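Long-range contacts in membrane lipoprotein family protein (Aeropyrum pernix, PDB 4PEV), which probably serves as the solute-binding component of an ABC transporter, holding adenosine in the cleft between its two lobes: residues A80-V86 and Y306-K310; D172-I177 and K371-N375; Y211-M216 and L380-L384; A283-W287 and I338-A343. All blocks are in the same frame, centred on the assembly; numbering follows the deposited sequence.

Overall arrangement
The chain folds as a type I periplasmic-binding-protein relative, with two six-stranded sheets, one to a lobe. Contact 1 sits in the lobe of strand 54-59, where helix 69-84 meets helix 301-313. Contacts 2 and 3 lie across the chain's centre, about 40 Å from contact 1 between centres; they are neighbours, 13 Å apart between centres, and touch through Tyr-212. There the consecutive helices 358-372 and 375-389 are fastened to helices 159-181 and 196-214. Contact 4 lies about 22 Å, centre to centre, from contacts 1 and 2. Along the chain contacts 1, 2 and 3 interlock; contact 4 alternates with contact 1 but nests within contacts 2 and 3. Contacts 1 to 3 thus brace separate lobes away from the adenosine, whereas contact 4 lies close to it.

Contact 1: residues A80-V86 and Y306-K310; sequences AAEELGV and YTAIK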
# COMPACT_ATOMS: atom_id res chain seq x y z
N ALA C 80 -15.03 -8.15 -11.62
CA ALA C 80 -14.96 -9.11 -12.71
C ALA C 80 -16.11 -10.12 -12.68
O ALA C 80 -16.65 -10.48 -13.72
CB ALA C 80 -13.63 -9.82 -12.68
N ALA C 81 -16.48 -10.58 -11.49
CA ALA C 81 -17.65 -11.44 -11.31
C ALA C 81 -18.88 -10.83 -11.96
O ALA C 81 -19.57 -11.50 -12.72
CB ALA C 81 -17.92 -11.70 -9.84
N GLU C 82 -19.15 -9.56 -11.65
CA GLU C 82 -20.37 -8.91 -12.12
C GLU C 82 -20.27 -8.47 -13.58
O GLU C 82 -21.16 -8.78 -14.35
CB GLU C 82 -20.74 -7.75 -11.19
CG GLU C 82 -21.94 -6.89 -11.64
CD GLU C 82 -23.25 -7.66 -11.89
OE1 GLU C 82 -24.01 -7.23 -12.80
OE2 GLU C 82 -23.57 -8.66 -11.21
N GLU C 83 -19.20 -7.77 -13.96
CA GLU C 83 -19.09 -7.24 -15.33
C GLU C 83 -18.83 -8.34 -16.37
O GLU C 83 -19.47 -8.37 -17.40
CB GLU C 83 -18.00 -6.18 -15.44
CG GLU C 83 -18.36 -4.80 -14.90
CD GLU C 83 -17.18 -3.81 -14.95
OE1 GLU C 83 -17.13 -2.87 -14.11
OE2 GLU C 83 -16.29 -3.97 -15.82
N LEU C 84 -17.87 -9.22 -16.10
CA LEU C 84 -17.48 -10.26 -17.08
C LEU C 84 -18.16 -11.61 -16.89
O LEU C 84 -18.01 -12.47 -17.74
CB LEU C 84 -15.96 -10.47 -17.07
CG LEU C 84 -15.10 -9.21 -17.02
CD1 LEU C 84 -13.63 -9.57 -17.14
CD2 LEU C 84 -15.51 -8.22 -18.10
N GLY C 85 -18.86 -11.81 -15.78
CA GLY C 85 -19.66 -13.01 -15.57
C GLY C 85 -18.94 -14.23 -15.01
O GLY C 85 -19.50 -15.33 -15.02
N VAL C 86 -17.74 -14.04 -14.48
CA VAL C 86 -16.93 -15.17 -14.01
C VAL C 86 -17.31 -15.62 -12.58
O VAL C 86 -17.93 -14.85 -11.84
CB VAL C 86 -15.40 -14.87 -14.08
CG1 VAL C 86 -15.08 -13.92 -15.23
CG2 VAL C 86 -14.86 -14.27 -12.81
N TYR C 306 -8.36 -7.42 -11.75
CA TYR C 306 -9.38 -7.28 -12.79
C TYR C 306 -8.79 -7.42 -14.22
O TYR C 306 -9.40 -8.05 -15.08
CB TYR C 306 -10.11 -5.92 -12.66
CG TYR C 306 -11.16 -5.74 -13.73
CD1 TYR C 306 -12.42 -6.27 -13.55
CD2 TYR C 306 -10.87 -5.10 -14.92
CE1 TYR C 306 -13.38 -6.14 -14.53
CE2 TYR C 306 -11.83 -4.98 -15.91
CZ TYR C 306 -13.08 -5.50 -15.70
OH TYR C 306 -14.07 -5.40 -16.64
N THR C 307 -7.63 -6.83 -14.46
CA THR C 307 -6.94 -6.95 -15.74
C THR C 307 -6.53 -8.39 -15.99
O THR C 307 -6.79 -8.94 -17.05
CB THR C 307 -5.72 -6.01 -15.78
OG1 THR C 307 -6.18 -4.65 -15.79
CG2 THR C 307 -4.85 -6.26 -17.00
N ALA C 308 -5.91 -9.03 -15.02
CA ALA C 308 -5.50 -10.44 -15.17
C ALA C 308 -6.68 -11.39 -15.46
O ALA C 308 -6.52 -12.38 -16.18
CB ALA C 308 -4.75 -10.91 -13.94
N ILE C 309 -7.84 -11.11 -14.89
CA ILE C 309 -9.03 -11.91 -15.11
C ILE C 309 -9.64 -11.63 -16.47
O ILE C 309 -10.13 -12.55 -17.15
CB ILE C 309 -10.08 -11.65 -14.03
CG1 ILE C 309 -9.57 -12.18 -12.70
CG2 ILE C 309 -11.39 -12.35 -14.36
CD1 ILE C 309 -10.35 -11.70 -11.50
N LYS C 310 -9.65 -10.36 -16.87
CA LYS C 310 -10.18 -9.97 -18.18
C LYS C 310 -9.34 -10.60 -19.29
O LYS C 310 -9.86 -11.28 -20.16
CB LYS C 310 -10.20 -8.45 -18.33
CG LYS C 310 -11.15 -7.98 -19.40
CD LYS C 310 -11.03 -6.49 -19.63
CE LYS C 310 -12.20 -5.97 -20.45
NZ LYS C 310 -11.82 -4.71 -21.15
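Tyr-306 and Ile-309 lean from helix 301-313 onto Ala-80, Leu-84 and Val-86 at the end of helix 69-84, the helix of a beta-alpha-beta unit linking strands 54-59 and 87-91. The two short helical segments are inclined at 44°, and side chains fill the interval between them. On the buried side the side chains that meet are apolar. The methyl CB of Ala-80 rests 3.8 Å from CG2 of Ile-309, and that same branch meets CG1 of Val-86, just past the helix end, at 4.1 Å. Ala-80 also presents its backbone to the tyrosine: its N lies at the ring edge, near the ring plane, 3.8 Å from CD1 of Tyr-306.

Toward solvent the contact thins out to longer, more exposed side chains. A chi1 of 180°, which swings CG directly away from the backbone N, carries Tyr-306 across to the neighbouring helix, and its OH gives a weak hydrogen bond to OE2 of exposed Glu-83, 2.8 Å away. Ring and carboxylate planes stand 66° apart, so the two groups are steeply inclined rather than stacked. Arg-79 adds a cation-pi contact to the ring. Leu-84 straddles this margin with its two branches: CD2 lies 3.5 Å from OH of Tyr-306, while CD1 crosses the aliphatic stem of Lys-310, 3.7 Å from its CG.

Contact 2: residues D172-I177 and K371-N375; sequences DIANNI and KWISN
Asp-172, Asn-176 and Ser-374 supply the hydrogen bonds that tie helix 159-181 to the end of helix 358-372 and the short link that follows it. The carboxylate of buried Asp-172 grips Ser-374 with both oxygens: OD2 takes the backbone N of Ser-374 on its syn lone pair at 2.9 Å, and OD1 accepts a bond from OG of Ser-374 at 2.8 Å. The aspartate reaches this place by extending its carboxylate on the far side of CB from its own N (chi1 180°). One turn on, ND2 of Asn-176 bonds to O of Trp-372 over 2.9 Å; the donor stands above the carbonyl plane, 64° out of it. A longer, weak bond from the same ND2 to OD2 of Asp-172 links the two grips.

Apolar contacts flank the polar cluster. CG1 of Ile-173 meets CG1 of Ile-373 at 4.0 Å, the two chains slanting past one another, while CG1 of Ile-177 approaches CZ3 of Trp-372 at 3.9 Å, the two side chains crossing at about a right angle. Phe-277 of strand 277-282 also touches Ile-173, Ile-177 and Trp-372, seating the contact on the second sheet.

Ser-374 is the N-cap of helix 375-389, its OG also bonding to N of Gly-377. Asp-172 thus acts as a second-shell residue behind the cap, and the nearby helix start would be expected to favour its ionised form.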
# COMPACT_ATOMS: atom_id res chain seq x y z
N ASP C 172 5.95 17.56 5.65
CA ASP C 172 5.37 18.89 5.61
C ASP C 172 4.36 19.08 6.72
O ASP C 172 4.31 20.14 7.34
CB ASP C 172 4.69 19.15 4.27
CG ASP C 172 4.07 20.53 4.20
OD1 ASP C 172 4.81 21.55 4.29
OD2 ASP C 172 2.83 20.58 4.05
N ILE C 173 3.55 18.05 6.96
CA ILE C 173 2.56 18.10 8.02
C ILE C 173 3.25 18.16 9.37
O ILE C 173 2.78 18.85 10.27
CB ILE C 173 1.63 16.89 7.99
CG1 ILE C 173 0.76 16.92 6.73
CG2 ILE C 173 0.76 16.83 9.23
CD1 ILE C 173 -0.09 15.68 6.54
N ALA C 174 4.36 17.46 9.51
CA ALA C 174 5.11 17.45 10.75
C ALA C 174 5.79 18.79 10.99
O ALA C 174 5.83 19.30 12.11
CB ALA C 174 6.14 16.33 10.72
N ASN C 175 6.33 19.37 9.93
CA ASN C 175 6.83 20.73 9.96
C ASN C 175 5.78 21.74 10.42
O ASN C 175 6.05 22.57 11.29
CB ASN C 175 7.32 21.12 8.57
CG ASN C 175 8.26 22.30 8.59
OD1 ASN C 175 8.93 22.55 9.59
ND2 ASN C 175 8.33 23.03 7.48
N ASN C 176 4.58 21.67 9.85
CA ASN C 176 3.50 22.58 10.25
C ASN C 176 3.05 22.34 11.68
O ASN C 176 2.70 23.29 12.38
CB ASN C 176 2.29 22.46 9.34
CG ASN C 176 2.63 22.73 7.89
OD1 ASN C 176 3.35 23.67 7.57
ND2 ASN C 176 2.14 21.88 7.01
N ILE C 177 3.05 21.09 12.13
CA ILE C 177 2.69 20.81 13.51
C ILE C 177 3.71 21.44 14.45
O ILE C 177 3.36 22.01 15.48
CB ILE C 177 2.56 19.29 13.77
CG1 ILE C 177 1.30 18.75 13.08
CG2 ILE C 177 2.51 19.00 15.28
CD1 ILE C 177 1.12 17.25 13.20
N LYS C 371 -5.82 23.08 6.14
CA LYS C 371 -5.22 23.51 7.40
C LYS C 371 -3.80 23.04 7.65
O LYS C 371 -3.05 23.74 8.32
CB LYS C 371 -6.05 23.02 8.58
CG LYS C 371 -7.29 23.82 8.88
CD LYS C 371 -7.92 23.37 10.19
CE LYS C 371 -8.82 24.43 10.83
NZ LYS C 371 -10.19 24.41 10.25
N TRP C 372 -3.45 21.85 7.17
CA TRP C 372 -2.19 21.20 7.59
C TRP C 372 -1.24 20.77 6.50
O TRP C 372 -0.19 20.19 6.79
CB TRP C 372 -2.50 20.01 8.49
CG TRP C 372 -3.14 20.40 9.76
CD1 TRP C 372 -4.45 20.30 10.06
CD2 TRP C 372 -2.50 20.97 10.90
NE1 TRP C 372 -4.68 20.75 11.33
CE2 TRP C 372 -3.49 21.17 11.88
CE3 TRP C 372 -1.18 21.31 11.21
CZ2 TRP C 372 -3.22 21.72 13.14
CZ3 TRP C 372 -0.90 21.86 12.46
CH2 TRP C 372 -1.92 22.06 13.41
N ILE C 373 -1.57 21.04 5.24
CA ILE C 373 -0.63 20.78 4.16
C ILE C 373 -0.39 22.09 3.42
O ILE C 373 -1.26 22.58 2.73
CB ILE C 373 -1.14 19.66 3.20
CG1 ILE C 373 -1.66 18.44 4.00
CG2 ILE C 373 -0.04 19.24 2.23
CD1 ILE C 373 -1.94 17.19 3.17
N SER C 374 0.80 22.66 3.59
CA SER C 374 1.17 23.92 2.94
C SER C 374 1.24 23.77 1.41
O SER C 374 1.31 22.65 0.89
CB SER C 374 2.53 24.41 3.46
OG SER C 374 3.61 23.63 2.94
N ASN C 375 1.23 24.91 0.72
CA ASN C 375 1.35 24.93 -0.75
C ASN C 375 2.73 24.48 -1.23
O ASN C 375 2.86 24.01 -2.35
CB ASN C 375 1.03 26.33 -1.29
CG ASN C 375 -0.44 26.67 -1.18
OD1 ASN C 375 -1.30 25.79 -1.18
ND2 ASN C 375 -0.74 27.95 -1.10

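Contact 3: residues Y211-M216 and L380-L384; sequences YYNQAM and LVEEL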
# COMPACT_ATOMS: atom_id res chain seq x y z
N TYR C 211 13.95 14.60 0.82
CA TYR C 211 13.76 15.50 -0.30
C TYR C 211 13.17 16.79 0.23
O TYR C 211 13.71 17.87 0.02
CB TYR C 211 12.83 14.85 -1.33
CG TYR C 211 12.68 15.55 -2.66
CD1 TYR C 211 11.72 16.55 -2.84
CD2 TYR C 211 13.45 15.18 -3.76
CE1 TYR C 211 11.55 17.17 -4.06
CE2 TYR C 211 13.29 15.80 -4.99
CZ TYR C 211 12.33 16.79 -5.13
OH TYR C 211 12.15 17.43 -6.35
N TYR C 212 12.07 16.66 0.97
CA TYR C 212 11.43 17.80 1.61
C TYR C 212 12.41 18.58 2.46
O TYR C 212 12.59 19.76 2.25
CB TYR C 212 10.26 17.33 2.47
CG TYR C 212 9.51 18.46 3.09
CD1 TYR C 212 8.54 19.14 2.38
CD2 TYR C 212 9.79 18.87 4.38
CE1 TYR C 212 7.85 20.19 2.95
CE2 TYR C 212 9.11 19.92 4.96
CZ TYR C 212 8.14 20.57 4.25
OH TYR C 212 7.46 21.61 4.83
N ASN C 213 13.07 17.90 3.40
CA ASN C 213 14.11 18.50 4.24
C ASN C 213 15.17 19.30 3.50
O ASN C 213 15.45 20.43 3.88
CB ASN C 213 14.81 17.42 5.05
CG ASN C 213 13.97 16.95 6.20
OD1 ASN C 213 13.07 17.64 6.66
ND2 ASN C 213 14.28 15.77 6.69
N GLN C 214 15.75 18.70 2.46
CA GLN C 214 16.77 19.38 1.64
C GLN C 214 16.21 20.54 0.85
O GLN C 214 16.80 21.61 0.83
CB GLN C 214 17.47 18.41 0.71
CG GLN C 214 18.48 17.55 1.45
CD GLN C 214 19.21 16.58 0.54
OE1 GLN C 214 19.15 16.68 -0.69
NE2 GLN C 214 19.91 15.61 1.15
N ALA C 215 15.05 20.36 0.22
CA ALA C 215 14.43 21.46 -0.54
C ALA C 215 13.88 22.57 0.35
O ALA C 215 13.29 23.51 -0.17
CB ALA C 215 13.32 20.93 -1.45
N MSE C 216 14.06 22.47 1.67
CA MSE C 216 13.35 23.35 2.60
C MSE C 216 14.10 23.69 3.87
O MSE C 216 13.58 24.45 4.70
CB MSE C 216 12.07 22.58 2.94
CG MSE C 216 10.89 23.47 3.29
SE MSE C 216 9.98 23.98 1.61
CE MSE C 216 9.01 25.52 2.39
N LEU C 380 6.17 20.81 -4.05
CA LEU C 380 7.16 19.72 -4.01
C LEU C 380 6.62 18.35 -4.44
O LEU C 380 7.33 17.60 -5.10
CB LEU C 380 7.78 19.60 -2.63
CG LEU C 380 8.66 20.79 -2.24
CD1 LEU C 380 8.96 20.77 -0.74
CD2 LEU C 380 9.94 20.81 -3.06
N VAL C 381 5.39 18.01 -4.03
CA VAL C 381 4.70 16.80 -4.53
C VAL C 381 4.72 16.81 -6.05
O VAL C 381 5.23 15.89 -6.66
CB VAL C 381 3.22 16.71 -4.07
CG1 VAL C 381 2.44 15.70 -4.90
CG2 VAL C 381 3.14 16.37 -2.59
N GLU C 382 4.17 17.88 -6.62
CA GLU C 382 4.07 18.04 -8.07
C GLU C 382 5.44 18.02 -8.78
O GLU C 382 5.58 17.47 -9.86
CB GLU C 382 3.30 19.33 -8.38
CG GLU C 382 3.00 19.55 -9.86
CD GLU C 382 2.38 18.33 -10.54
OE1 GLU C 382 1.25 17.93 -10.16
OE2 GLU C 382 3.03 17.75 -11.45
N GLU C 383 6.45 18.61 -8.15
CA GLU C 383 7.78 18.66 -8.73
C GLU C 383 8.45 17.30 -8.71
O GLU C 383 9.37 17.08 -9.47
CB GLU C 383 8.64 19.71 -8.01
CG GLU C 383 10.16 19.58 -8.11
CD GLU C 383 10.88 20.59 -7.21
OE1 GLU C 383 10.58 21.81 -7.34
OE2 GLU C 383 11.72 20.18 -6.36
N LEU C 384 8.02 16.39 -7.84
CA LEU C 384 8.59 15.05 -7.81
C LEU C 384 7.77 14.09 -8.67
O LEU C 384 8.32 13.28 -9.41
CB LEU C 384 8.68 14.51 -6.39
CG LEU C 384 9.34 13.13 -6.24
CD1 LEU C 384 10.68 13.05 -6.97
CD2 LEU C 384 9.52 12.77 -4.77
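Two helices of the second lobe, 196-214 and 375-389, meet through Leu-380, which packs against Tyr-211, Tyr-212, Ala-215 and Met-216. Its two methyls divide the work. CD1 approaches CD1 of Tyr-212 at 3.5 Å and also meets the selenium of Met-216, a selenomethionine here, at 4.1 Å. CD2 turns to the other partners, lying 3.7 Å from CB of Ala-215 and 4.1 Å from CE1 of Tyr-211. The leucine and Tyr-212 cross nearly perpendicularly.

In the type I binding-protein fold, helix 196-214 connects strands 186-191 and 222-226 of the second sheet, and helix 375-389, late in the chain, packs beside it and against helix 159-181. Tyr-212 serves that third helix as well: its OH is hydrogen-bonded to ND2 of Asn-175.

One turn beyond Leu-380 the pairing becomes polar. OH of Tyr-211 donates to OE2 of Glu-383 over 2.8 Å, using the anti lone pair of that oxygen, with ring and carboxylate planes 67° apart. Glu-383 gets there by an extended chain beyond CG. On the CE2 side of the ring, CD1 of Leu-384 comes within 4.3 Å of CE2 of Tyr-211.

Contact 4: residues A283-W287 and I338-A343; sequences ASQEW and IIRYFA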
# COMPACT_ATOMS: atom_id res chain seq x y z
N ALA C 283 -6.09 1.23 -0.30
CA ALA C 283 -7.32 1.95 -0.62
C ALA C 283 -7.23 3.33 0.01
O ALA C 283 -6.28 3.62 0.76
CB ALA C 283 -8.54 1.22 -0.08
N SER C 284 -8.17 4.20 -0.35
CA SER C 284 -8.38 5.44 0.40
C SER C 284 -9.11 5.03 1.67
O SER C 284 -10.23 4.53 1.60
CB SER C 284 -9.23 6.46 -0.37
OG SER C 284 -10.19 7.10 0.48
N GLN C 285 -8.47 5.28 2.81
CA GLN C 285 -9.01 4.85 4.10
C GLN C 285 -9.49 6.02 4.98
O GLN C 285 -9.74 5.83 6.17
CB GLN C 285 -7.96 4.01 4.83
CG GLN C 285 -7.58 2.75 4.08
CD GLN C 285 -6.41 2.03 4.71
OE1 GLN C 285 -5.29 2.52 4.71
NE2 GLN C 285 -6.68 0.86 5.25
N GLU C 286 -9.64 7.20 4.38
CA GLU C 286 -9.98 8.42 5.13
C GLU C 286 -11.30 8.24 5.85
O GLU C 286 -11.49 8.69 6.98
CB GLU C 286 -10.05 9.63 4.19
CG GLU C 286 -8.68 10.17 3.73
CD GLU C 286 -8.14 9.54 2.45
OE1 GLU C 286 -8.37 8.34 2.21
OE2 GLU C 286 -7.45 10.26 1.70
N TRP C 287 -12.23 7.57 5.18
CA TRP C 287 -13.55 7.27 5.72
C TRP C 287 -13.53 6.63 7.10
O TRP C 287 -14.49 6.75 7.83
CB TRP C 287 -14.33 6.36 4.75
CG TRP C 287 -13.72 5.02 4.60
CD1 TRP C 287 -12.85 4.63 3.66
CD2 TRP C 287 -13.92 3.90 5.47
NE1 TRP C 287 -12.48 3.33 3.87
CE2 TRP C 287 -13.13 2.86 4.98
CE3 TRP C 287 -14.70 3.68 6.62
CZ2 TRP C 287 -13.09 1.61 5.57
CZ3 TRP C 287 -14.66 2.44 7.22
CH2 TRP C 287 -13.86 1.41 6.69
N ILE C 338 -12.16 9.70 -5.31
CA ILE C 338 -11.67 8.41 -4.80
C ILE C 338 -12.09 8.27 -3.32
O ILE C 338 -12.52 7.21 -2.88
CB ILE C 338 -10.13 8.26 -4.91
CG1 ILE C 338 -9.55 8.76 -6.26
CG2 ILE C 338 -9.73 6.81 -4.68
CD1 ILE C 338 -9.44 7.74 -7.38
N ILE C 339 -11.98 9.37 -2.58
CA ILE C 339 -12.36 9.41 -1.17
C ILE C 339 -13.84 9.11 -0.99
O ILE C 339 -14.22 8.33 -0.11
CB ILE C 339 -12.06 10.79 -0.54
CG1 ILE C 339 -10.56 10.98 -0.40
CG2 ILE C 339 -12.69 10.93 0.84
CD1 ILE C 339 -10.15 12.41 -0.14
N ARG C 340 -14.67 9.73 -1.83
CA ARG C 340 -16.11 9.55 -1.75
C ARG C 340 -16.48 8.13 -2.21
O ARG C 340 -17.37 7.52 -1.64
CB ARG C 340 -16.85 10.61 -2.59
CG ARG C 340 -18.37 10.61 -2.39
CD ARG C 340 -19.09 11.73 -3.14
NE ARG C 340 -18.25 12.40 -4.14
CZ ARG C 340 -17.81 13.66 -4.08
NH1 ARG C 340 -18.13 14.45 -3.05
NH2 ARG C 340 -17.03 14.15 -5.05
N TYR C 341 -15.79 7.60 -3.21
CA TYR C 341 -16.09 6.26 -3.72
C TYR C 341 -15.98 5.16 -2.67
O TYR C 341 -16.85 4.28 -2.57
CB TYR C 341 -15.16 5.95 -4.88
CG TYR C 341 -15.21 4.53 -5.37
CD1 TYR C 341 -16.22 4.10 -6.23
CD2 TYR C 341 -14.22 3.62 -5.02
CE1 TYR C 341 -16.25 2.80 -6.71
CE2 TYR C 341 -14.23 2.33 -5.49
CZ TYR C 341 -15.25 1.91 -6.33
OH TYR C 341 -15.24 0.62 -6.80
N PHE C 342 -14.89 5.21 -1.90
CA PHE C 342 -14.66 4.21 -0.86
C PHE C 342 -15.52 4.49 0.32
O PHE C 342 -15.89 3.57 1.02
CB PHE C 342 -13.19 4.18 -0.45
CG PHE C 342 -12.33 3.51 -1.46
CD1 PHE C 342 -12.34 2.13 -1.56
CD2 PHE C 342 -11.58 4.25 -2.34
CE1 PHE C 342 -11.58 1.50 -2.52
CE2 PHE C 342 -10.80 3.63 -3.31
CZ PHE C 342 -10.81 2.25 -3.39
N ALA C 343 -15.84 5.76 0.53
CA ALA C 343 -16.80 6.13 1.57
C ALA C 343 -18.20 5.59 1.24
O ALA C 343 -18.90 5.11 2.13
CB ALA C 343 -16.81 7.64 1.76
O HOH W 1 -12.36 7.42 1.99
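Phe-342, on helix 336-348, lies against the loop Ala-283 to Trp-287. CB touches the backbone O of Ser-284 at 3.6 Å and lies 4.1 Å from CD1 of Trp-287. CG, placed on the N side of its own backbone (chi1 -75°), also faces O of Ser-284, and the ring beyond it is laid flat along the start of the loop. On one edge CD2 meets CB of Ser-284 at 3.8 Å and CE2 lies near N of Ser-284; on the other CD1 and CE1, and at the far end CZ, pass beneath the methyl of Ala-283. This N and this methyl lie over the same face, the methyl making a CH-pi contact, 4.2 Å from CB of Ala-283 to the centroid of the Phe-342 ring.

A water supplies the polar link, giving hydrogens to OG of Ser-284 (2.7 Å) and O of Ile-339 (2.9 Å) and accepting from N of Trp-287. OG of Ser-284 in turn donates to OE1 of Glu-286 over 2.8 Å; this carboxylate is also held by Ser-296, Ser-334 and Arg-369.

The loop joins strands 277-282 and 293-299 directly after Asp-282, an adenosine-binding residue. Helix 358-372 covers Ile-339, and Met-72 of helix 69-84, from the other lobe, touches both Ala-283 and Phe-342.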